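PDB 7JLZ: 16S rRNA methylase from Uncultured bacterium, which probably methylates N1 of adenine 1408 in the 16S rRNA of the 30S ribosomal subunit, a modification that gives resistance to aminoglycosides. Local coordinates for residues A[42-47]-A[69-74]. Numbering follows the deposited sequence.
Sequences NAKENS and QKENIT
Lys44 and Ile73 have the nearest CA atoms across the two segments, 6.6 Å apart. Residues 42-45 are the last turn of helix 37-45. Residues 69-74 carry the end of helix 58-70 and the loop that follows. Asn72, with positive phi (58°), is the C' residue of a Schellman motif. Its N bonds to Gln69 O, while Ile73 N bonds to the carbonyl one residue further back in helix 58-70. The chain thereby turns and presents Ile73 to the neighbouring helix.

Ile73 divides its branches between two residues. CG2 lies anti to the backbone N and meets Ala43 CB at 3.6 Å. The other branch ends in CD1, which packs against Lys44 CG, also at 3.6 Å. Both helices belong to the Rossmann-like methyltransferase fold, where they follow the parallel strands 26-31 and 49-55. Ala43 also touches Phe51 of strand 49-55, so the apolar patch continues to the sheet.

On the more exposed side, the lysine chain bends at chi3 (62°) and chi4 (83°) and brings its amine close to Glu71. Lys44 NZ stays 4.1 Å from Glu71 OE2, too far for a salt bridge. A water links them, donating to Glu71 OE2 at 2.7 Å and accepting a weak bond from Lys44 NZ. Glu71 OE2 also bonds to Tyr40 OH, and its OE1 forms a salt bridge with Lys67.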
loop_
_atom_site.group_PDB
_atom_site.type_symbol
_atom_site.label_atom_id
_atom_site.label_comp_id
_atom_site.label_asym_id
_atom_site.label_seq_id
_atom_site.Cartn_x
_atom_site.Cartn_y
_atom_site.Cartn_z
ATOM N N ASN A 42 9.332 6.326 4.627
ATOM C CA ASN A 42 9.842 6.272 3.264
ATOM C C ASN A 42 9.998 7.666 2.668
ATOM O O ASN A 42 10.982 7.930 1.962
ATOM C CB ASN A 42 8.948 5.375 2.408
ATOM C CG ASN A 42 9.334 3.910 2.535
ATOM O OD1 ASN A 42 8.637 3.121 3.165
ATOM N ND2 ASN A 42 10.469 3.548 1.950
ATOM N N ALA A 43 9.079 8.585 2.981
ATOM C CA ALA A 43 9.223 9.968 2.525
ATOM C C ALA A 43 10.525 10.595 3.016
ATOM O O ALA A 43 11.236 11.259 2.254
ATOM C CB ALA A 43 8.027 10.800 2.986
ATOM N N LYS A 44 10.854 10.393 4.296
ATOM C CA LYS A 44 12.101 10.938 4.833
ATOM C C LYS A 44 13.318 10.408 4.093
ATOM O O LYS A 44 14.324 11.110 3.977
ATOM C CB LYS A 44 12.219 10.610 6.320
ATOM C CG LYS A 44 11.361 11.460 7.226
ATOM C CD LYS A 44 11.418 10.908 8.639
ATOM C CE LYS A 44 12.819 10.958 9.200
ATOM N NZ LYS A 44 13.130 12.303 9.750
ATOM N N GLU A 45 13.253 9.172 3.604
ATOM C CA GLU A 45 14.386 8.526 2.960
ATOM C C GLU A 45 14.487 8.809 1.469
ATOM O O GLU A 45 15.564 8.615 0.893
ATOM C CB GLU A 45 14.307 7.012 3.177
ATOM C CG GLU A 45 14.476 6.604 4.622
ATOM C CD GLU A 45 15.793 7.086 5.202
ATOM O OE1 GLU A 45 15.773 7.949 6.108
ATOM O OE2 GLU A 45 16.851 6.614 4.737
ATOM N N ASN A 46 13.403 9.250 0.825
ATOM C CA ASN A 46 13.386 9.466 -0.629
ATOM C C ASN A 46 12.671 10.788 -0.905
ATOM O O ASN A 46 11.465 10.808 -1.167
ATOM C CB ASN A 46 12.712 8.308 -1.355
ATOM C CG ASN A 46 13.267 6.957 -0.952
ATOM O OD1 ASN A 46 14.223 6.461 -1.552
ATOM N ND2 ASN A 46 12.660 6.346 0.064
ATOM N N SER A 47 13.426 11.890 -0.869
ATOM C CA SER A 47 12.818 13.209 -1.023
ATOM C C SER A 47 12.295 13.453 -2.433
ATOM O O SER A 47 11.504 14.380 -2.630
ATOM C CB SER A 47 13.819 14.300 -0.646
ATOM O OG SER A 47 14.876 14.365 -1.590
ATOM N N GLN A 69 3.815 17.055 8.940
ATOM C CA GLN A 69 3.645 18.485 8.728
ATOM C C GLN A 69 4.584 19.277 9.624
ATOM O O GLN A 69 5.216 20.240 9.176
ATOM C CB GLN A 69 2.194 18.880 8.977
ATOM C CG GLN A 69 1.911 20.340 8.718
ATOM C CD GLN A 69 1.098 20.965 9.826
ATOM O OE1 GLN A 69 1.521 20.983 10.983
ATOM N NE2 GLN A 69 -0.081 21.475 9.483
ATOM N N LYS A 70 4.708 18.862 10.888
ATOM C CA LYS A 70 5.590 19.562 11.813
ATOM C C LYS A 70 7.043 19.445 11.379
ATOM O O LYS A 70 7.794 20.425 11.435
ATOM C CB LYS A 70 5.407 19.016 13.230
ATOM N N GLU A 71 7.459 18.263 10.936
ATOM C CA GLU A 71 8.838 18.043 10.523
ATOM C C GLU A 71 9.100 18.458 9.081
ATOM O O GLU A 71 10.193 18.197 8.567
ATOM C CB GLU A 71 9.220 16.575 10.729
ATOM C CG GLU A 71 9.338 16.193 12.191
ATOM C CD GLU A 71 9.228 14.701 12.432
ATOM O OE1 GLU A 71 8.479 14.300 13.352
ATOM O OE2 GLU A 71 9.890 13.932 11.704
ATOM N N ASN A 72 8.127 19.095 8.428
ATOM C CA ASN A 72 8.281 19.577 7.055
ATOM C C ASN A 72 8.629 18.436 6.100
ATOM O O ASN A 72 9.452 18.589 5.196
ATOM C CB ASN A 72 9.325 20.696 6.977
ATOM C CG ASN A 72 9.024 21.699 5.876
ATOM O OD1 ASN A 72 7.880 22.124 5.702
ATOM N ND2 ASN A 72 10.050 22.075 5.121
ATOM N N ILE A 73 8.008 17.279 6.312
ATOM C CA ILE A 73 8.155 16.139 5.389
ATOM C C ILE A 73 7.073 16.326 4.331
ATOM O O ILE A 73 6.000 15.724 4.366
ATOM C CB ILE A 73 8.050 14.792 6.110
ATOM C CG1 ILE A 73 8.971 14.750 7.334
ATOM C CG2 ILE A 73 8.363 13.647 5.156
ATOM C CD1 ILE A 73 10.433 14.897 7.010
ATOM N N THR A 74 7.370 17.189 3.355
ATOM C CA THR A 74 6.354 17.654 2.422
ATOM C C THR A 74 6.009 16.632 1.343
ATOM O O THR A 74 5.009 16.816 0.639
ATOM C CB THR A 74 6.803 18.965 1.773
ATOM O OG1 THR A 74 8.156 18.837 1.323
ATOM C CG2 THR A 74 6.722 20.110 2.777
HETATM O O HOH W 1 12.127 15.063 10.600
#